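Putative Glycerophosphoryl diester phosphodiesterase (Silicibacter pomeroyi, PDB 3L12) belongs to the glycerophosphoryl diester phosphodiesterase family, adopts a TIM-barrel fold and carries a bound magnesium ion. Local coordinates at residues V53-T56 with V60-V63; H65-A70 with S152-M157. All blocks are in the same frame, centred on the assembly; numbering follows the deposited sequence.

Interaction 1: residues V53-T56 with V60-V63; sequences VVMT and VPVV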
ATOM      1  N   VAL A  53      10.691 -19.296   2.640  1.00  8.15           N
ATOM      2  CA  VAL A  53      10.032 -20.579   2.472  1.00  8.56           C
ATOM      3  C   VAL A  53      10.485 -21.536   3.564  1.00  8.62           C
ATOM      4  O   VAL A  53      11.661 -21.631   3.862  1.00  7.90           O
ATOM      5  CB  VAL A  53      10.293 -21.181   1.087  1.00  7.96           C
ATOM      6  CG1 VAL A  53       9.615 -22.579   0.912  1.00  8.54           C
ATOM      7  CG2 VAL A  53       9.822 -20.190  -0.007  1.00  8.01           C
ATOM      8  N   VAL A  54       9.490 -22.187   4.171  0.70  8.89           N
ATOM      9  CA  VAL A  54       9.662 -23.150   5.250  0.70  9.18           C
ATOM     10  C   VAL A  54       8.811 -24.404   4.931  0.70  8.56           C
ATOM     11  O   VAL A  54       7.740 -24.311   4.275  0.70  9.03           O
ATOM     12  CB  VAL A  54       9.193 -22.444   6.576  0.70 10.65           C
ATOM     13  CG1 VAL A  54       9.147 -23.414   7.713  0.70 11.35           C
ATOM     14  CG2 VAL A  54      10.059 -21.172   6.878  0.70 11.76           C
HETATM   15  N   MSE A  55       9.263 -25.597   5.360  1.00  7.94           N
HETATM   16  CA  MSE A  55       8.526 -26.826   5.144  1.00  7.49           C
HETATM   17  C   MSE A  55       7.523 -27.188   6.266  1.00  8.04           C
HETATM   18  O   MSE A  55       7.879 -27.103   7.433  1.00  9.03           O
HETATM   19  CB  MSE A  55       9.490 -28.000   5.040  1.00  9.20           C
HETATM   20  CG  MSE A  55      10.535 -27.932   3.928  1.00  9.05           C
HETATM   21 SE   MSE A  55       9.690 -27.830   2.180  0.75 11.08          SE
HETATM   22  CE  MSE A  55       8.863 -29.238   2.056  1.00 11.09           C
ATOM     23  N   THR A  56       6.332 -27.614   5.876  1.00  8.23           N
ATOM     24  CA  THR A  56       5.364 -28.154   6.834  1.00  8.20           C
ATOM     25  C   THR A  56       5.691 -29.630   7.126  1.00  9.75           C
ATOM     26  O   THR A  56       6.541 -30.268   6.485  1.00  8.28           O
ATOM     27  CB  THR A  56       3.945 -28.082   6.270  1.00  9.38           C
ATOM     28  OG1 THR A  56       3.852 -28.950   5.145  1.00  8.33           O
ATOM     29  CG2 THR A  56       3.565 -26.615   5.859  1.00  9.31           C
ATOM     30  N   VAL A  60       5.019 -29.585   2.528  1.00  8.76           N
ATOM     31  CA  VAL A  60       4.551 -28.476   1.675  1.00  8.63           C
ATOM     32  C   VAL A  60       5.448 -27.243   1.905  1.00  7.47           C
ATOM     33  O   VAL A  60       5.576 -26.779   3.040  1.00  8.22           O
ATOM     34  CB  VAL A  60       3.052 -28.103   1.906  1.00  9.30           C
ATOM     35  CG1 VAL A  60       2.580 -27.005   0.933  1.00  7.93           C
ATOM     36  CG2 VAL A  60       2.145 -29.309   1.752  1.00 10.87           C
ATOM     37  N   PRO A  61       6.098 -26.727   0.848  1.00  7.27           N
ATOM     38  CA  PRO A  61       6.812 -25.453   1.006  1.00  7.19           C
ATOM     39  C   PRO A  61       5.790 -24.317   1.133  1.00  6.44           C
ATOM     40  O   PRO A  61       4.924 -24.149   0.254  1.00  8.33           O
ATOM     41  CB  PRO A  61       7.616 -25.309  -0.293  1.00  7.98           C
ATOM     42  CG  PRO A  61       7.544 -26.644  -0.938  1.00  9.27           C
ATOM     43  CD  PRO A  61       6.294 -27.305  -0.487  1.00  8.68           C
ATOM     44  N   VAL A  62       5.865 -23.577   2.227  1.00  7.99           N
ATOM     45  CA  VAL A  62       4.927 -22.473   2.507  1.00  6.61           C
ATOM     46  C   VAL A  62       5.718 -21.193   2.713  1.00  7.95           C
ATOM     47  O   VAL A  62       6.913 -21.209   3.056  1.00  8.78           O
ATOM     48  CB  VAL A  62       3.990 -22.756   3.709  1.00  7.74           C
ATOM     49  CG1 VAL A  62       3.068 -23.953   3.383  1.00  8.85           C
ATOM     50  CG2 VAL A  62       4.775 -22.969   4.979  1.00  8.51           C
ATOM     51  N   VAL A  63       5.008 -20.072   2.511  1.00  7.86           N
ATOM     52  CA  VAL A  63       5.611 -18.765   2.560  1.00  7.96           C
ATOM     53  C   VAL A  63       5.350 -18.095   3.917  1.00  7.08           C
ATOM     54  O   VAL A  63       4.258 -17.559   4.144  1.00  8.41           O
ATOM     55  CB  VAL A  63       5.113 -17.898   1.404  1.00  8.20           C
ATOM     56  CG1 VAL A  63       5.867 -16.560   1.396  1.00  6.38           C
ATOM     57  CG2 VAL A  63       5.299 -18.628   0.048  1.00  7.78           C
TER
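Thr56 meets Val60 because a chi1 of 66° sets its OG1 between the backbone N and the carbonyl carbon, while the selenomethionine Met55, bent at chi2 and chi3, brings its SE alongside Pro61. Both groups lie in a beta hairpin, in which the barrel strand 48-55 doubles back antiparallel through a short connection into strand 61-63. Val54 and Val62 form its hydrogen-bonded pair: Val54 N donates to Val62 O at 3.0 Å, and Val62 N returns a nearly straight bond (171°) to Val54 O. On the face of Val53, Met55 and Pro61, Val53 CG1 packs on Pro61 CB at 3.6 Å, and Met55 SE lies 4.0 Å from Pro61 CG. Helix 160-176 covers this face, with Val170 against Val53 and Met166 against Met55. On the face of Val54 and Val62, the Val62 side chain is crossed at about a right angle by that of the loop residue Thr56, with Thr56 CG2 3.7 Å from Val62 CG1, near Tyr94 and Ile97 of helix 94-98. The loop end is closed twice. Thr56 N donates to Val60 O, and Thr56 OG1, also bonded to Asp58, accepts from Val60 N at 2.9 Å.

Interaction 2: residues H65-A70 with S152-M157; sequences HNHHLA and SDPALM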
ATOM      1  N   HIS A  65       7.978 -16.406   7.428  0.50  7.87           N
ATOM      2  CA  HIS A  65       9.332 -15.943   7.684  0.50  7.49           C
ATOM      3  C   HIS A  65      10.166 -16.778   8.593  0.50 10.06           C
ATOM      4  O   HIS A  65      11.392 -16.688   8.522  0.50 10.81           O
ATOM      5  CB  HIS A  65       9.333 -14.491   8.221  0.50  6.59           C
ATOM      6  CG  HIS A  65       9.145 -14.382   9.711  0.50  5.11           C
ATOM      7  ND1 HIS A  65       7.921 -14.530  10.327  0.50  4.99           N
ATOM      8  CD2 HIS A  65      10.035 -14.151  10.700  0.50  5.17           C
ATOM      9  CE1 HIS A  65       8.074 -14.413  11.636  0.50  6.33           C
ATOM     10  NE2 HIS A  65       9.336 -14.134  11.883  0.50  7.45           N
ATOM     11  N   ASN A  66       9.519 -17.552   9.468  1.00  9.32           N
ATOM     12  CA  ASN A  66      10.232 -18.397  10.401  1.00 10.90           C
ATOM     13  C   ASN A  66       9.680 -19.820  10.555  1.00  9.16           C
ATOM     14  O   ASN A  66       8.569 -20.144  10.171  1.00 10.66           O
ATOM     15  CB  ASN A  66      10.217 -17.710  11.758  1.00 11.27           C
ATOM     16  CG  ASN A  66      11.256 -18.253  12.690  1.00 13.61           C
ATOM     17  OD1 ASN A  66      12.321 -18.745  12.242  1.00 16.11           O
ATOM     18  ND2 ASN A  66      10.945 -18.242  13.989  1.00 14.40           N
ATOM     19  N   HIS A  67      10.554 -20.685  11.078  1.00 11.69           N
ATOM     20  CA  HIS A  67      10.213 -22.107  11.284  1.00 10.89           C
ATOM     21  C   HIS A  67       9.242 -22.311  12.460  1.00  8.73           C
ATOM     22  O   HIS A  67       8.799 -23.437  12.691  1.00  8.91           O
ATOM     23  CB  HIS A  67      11.501 -22.945  11.384  1.00 13.54           C
ATOM     24  CG  HIS A  67      12.519 -22.332  12.251  1.00 15.59           C
ATOM     25  ND1 HIS A  67      12.305 -22.111  13.595  1.00 14.89           N
ATOM     26  CD2 HIS A  67      13.756 -21.845  11.973  1.00 16.17           C
ATOM     27  CE1 HIS A  67      13.380 -21.543  14.118  1.00 17.08           C
ATOM     28  NE2 HIS A  67      14.265 -21.356  13.154  1.00 17.58           N
ATOM     29  N   HIS A  68       8.954 -21.249  13.215  1.00  8.72           N
ATOM     30  CA  HIS A  68       7.902 -21.204  14.216  1.00 10.73           C
ATOM     31  C   HIS A  68       6.972 -20.018  13.895  1.00 10.91           C
ATOM     32  O   HIS A  68       7.410 -19.024  13.303  1.00 12.09           O
ATOM     33  CB  HIS A  68       8.462 -21.074  15.609  1.00 11.87           C
ATOM     34  CG  HIS A  68       9.124 -22.326  16.122  1.00 12.54           C
ATOM     35  ND1 HIS A  68      10.340 -22.792  15.651  1.00 14.68           N
ATOM     36  CD2 HIS A  68       8.751 -23.186  17.106  1.00 11.95           C
ATOM     37  CE1 HIS A  68      10.650 -23.915  16.293  1.00 14.52           C
ATOM     38  NE2 HIS A  68       9.707 -24.164  17.193  1.00 13.45           N
ATOM     39  N   LEU A  69       5.706 -20.118  14.288  1.00  9.35           N
ATOM     40  CA  LEU A  69       4.727 -19.070  14.042  1.00  8.93           C
ATOM     41  C   LEU A  69       4.725 -18.069  15.199  1.00 10.79           C
ATOM     42  O   LEU A  69       4.698 -18.436  16.374  1.00 11.28           O
ATOM     43  CB  LEU A  69       3.332 -19.621  13.825  1.00  9.98           C
ATOM     44  CG  LEU A  69       3.166 -20.600  12.652  1.00  9.83           C
ATOM     45  CD1 LEU A  69       1.707 -21.087  12.506  1.00 11.07           C
ATOM     46  CD2 LEU A  69       3.691 -20.010  11.315  1.00  9.76           C
ATOM     47  N   ALA A  70       4.765 -16.780  14.878  1.00  8.96           N
ATOM     48  CA  ALA A  70       4.852 -15.742  15.932  1.00  6.73           C
ATOM     49  C   ALA A  70       3.465 -15.303  16.374  1.00  5.36           C
ATOM     50  O   ALA A  70       2.625 -15.014  15.512  1.00  6.28           O
ATOM     51  CB  ALA A  70       5.632 -14.500  15.380  1.00  9.04           C
ATOM     52  N   SER A 152      15.770 -22.829   6.801  1.00 19.44           N
ATOM     53  CA  SER A 152      15.886 -24.163   7.382  1.00 20.29           C
ATOM     54  C   SER A 152      15.531 -24.116   8.889  1.00 20.89           C
ATOM     55  O   SER A 152      15.655 -23.068   9.550  1.00 23.09           O
ATOM     56  CB  SER A 152      17.301 -24.662   7.189  1.00 21.29           C
ATOM     57  OG  SER A 152      18.173 -23.638   7.595  1.00 21.83           O
ATOM     58  N   ASP A 153      15.110 -25.255   9.405  1.00 20.33           N
ATOM     59  CA  ASP A 153      14.733 -25.417  10.810  1.00 20.67           C
ATOM     60  C   ASP A 153      15.918 -26.116  11.418  1.00 21.04           C
ATOM     61  O   ASP A 153      16.302 -27.196  10.937  1.00 20.50           O
ATOM     62  CB  ASP A 153      13.495 -26.288  10.927  1.00 21.49           C
ATOM     63  CG  ASP A 153      13.029 -26.490  12.384  1.00 21.54           C
ATOM     64  OD1 ASP A 153      13.861 -26.347  13.329  1.00 18.90           O
ATOM     65  OD2 ASP A 153      11.805 -26.799  12.555  1.00 19.65           O
ATOM     66  N   PRO A 154      16.510 -25.524  12.472  1.00 21.46           N
ATOM     67  CA  PRO A 154      17.697 -26.165  13.071  1.00 21.55           C
ATOM     68  C   PRO A 154      17.468 -27.602  13.592  1.00 21.27           C
ATOM     69  O   PRO A 154      18.446 -28.320  13.838  1.00 19.58           O
ATOM     70  CB  PRO A 154      18.069 -25.235  14.236  1.00 22.50           C
ATOM     71  CG  PRO A 154      16.936 -24.253  14.360  1.00 22.42           C
ATOM     72  CD  PRO A 154      16.202 -24.222  13.095  1.00 21.89           C
ATOM     73  N   ALA A 155      16.205 -28.011  13.781  1.00 21.46           N
ATOM     74  CA  ALA A 155      15.892 -29.387  14.203  1.00 21.75           C
ATOM     75  C   ALA A 155      16.323 -30.449  13.164  1.00 22.50           C
ATOM     76  O   ALA A 155      16.546 -31.600  13.510  1.00 22.28           O
ATOM     77  CB  ALA A 155      14.391 -29.526  14.548  1.00 21.75           C
ATOM     78  N   LEU A 156      16.458 -30.062  11.900  1.00 22.08           N
ATOM     79  CA  LEU A 156      16.930 -30.963  10.846  1.00 24.34           C
ATOM     80  C   LEU A 156      18.430 -30.876  10.619  1.00 25.83           C
ATOM     81  O   LEU A 156      18.935 -31.499   9.683  1.00 26.15           O
ATOM     82  CB  LEU A 156      16.292 -30.610   9.507  1.00 25.93           C
ATOM     83  CG  LEU A 156      14.815 -30.761   9.215  1.00 26.44           C
ATOM     84  CD1 LEU A 156      14.652 -30.356   7.744  1.00 27.38           C
ATOM     85  CD2 LEU A 156      14.319 -32.183   9.478  1.00 26.42           C
HETATM   86  N   MSE A 157      19.164 -30.158  11.467  1.00 29.18           N
HETATM   87  CA  MSE A 157      20.593 -29.937  11.213  1.00 33.36           C
HETATM   88  C   MSE A 157      21.453 -31.208  11.030  1.00 32.84           C
HETATM   89  O   MSE A 157      22.540 -31.136  10.468  1.00 34.07           O
HETATM   90  CB  MSE A 157      21.209 -29.044  12.282  1.00 37.43           C
HETATM   91  CG  MSE A 157      21.338 -29.655  13.643  1.00 41.29           C
HETATM   92 SE   MSE A 157      22.839 -28.822  14.549  0.75 48.27          SE
HETATM   93  CE  MSE A 157      24.280 -29.571  13.432  1.00 46.44           C
TER
HETATM   94  O   HOH W   1       9.702 -25.749  11.563  1.00 10.58           O
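His67 reaches across to Ser152, Asp153 and Pro154 from a loop that follows strand 61-63, and its side chain passes Asp153 first, then Ser152 and Pro154. CB lies 3.9 Å from Asp153 CB, where the two side chains cross at about a right angle. From there a chi1 of 45° places CG between the backbone N and the carbonyl carbon, which carries the ring along Asp153 toward Pro154. The ring and the Asp153 carboxylate are turned only 18° apart. CD2 presents the ring edge to Ser152 O, 3.3 Å away, a close C-to-O approach, not a hydrogen bond. Farther out, NE2 and CD2 lie beneath Pro154 CD, which sits 3.8 Å from the ring centroid in a CH-pi contact over the face. At the ring edge His67 ND1 pairs in plane with His68 ND1 at 2.9 Å, and Asn66 OD1 lies over the face opposite Pro154 CD; together these should restrict rotation of the ring.

Asp153 is fixed in turn. Its OD1 accepts from Ala155 N at 2.9 Å, making an Asx turn at the start of the short 3-10 segment, and its OD2 is held by Gln88 NE2. OD2 also receives a bond from a water that donates to His67 O as well, giving the two loops a polar bridge where they share no direct hydrogen bond.

The contact lies at the surface of the barrel. One partner belongs to the loop between strand 61-63 and helix 94-98, with its backbone bonded to Val89 and Arg87; the other belongs to the loop from strand 145-150 into helix 160-176, where Leu156 packs against Ala162 and Arg163.

Interactions 1 and 2 illustrate how a barrel strand can fold back into a hairpin whose outgoing loop then meets the loop after the neighbouring strand. They come in series along the chain, with centres about 10 Å apart on the same side of the chain's centre, and Val54 CG1 touches His67 CA at 3.9 Å. Strand 48-55, which enters interaction 1, runs parallel to strand 145-150, whose following loop supplies 152-157 to interaction 2. Helix 160-176 packs on both. The buried hairpin thus leads into a surface contact whose His67 side chain lies about 11 Å from the magnesium ion, which is bound by Glu50, Asp52 and Glu149, all on these two neighbouring strands.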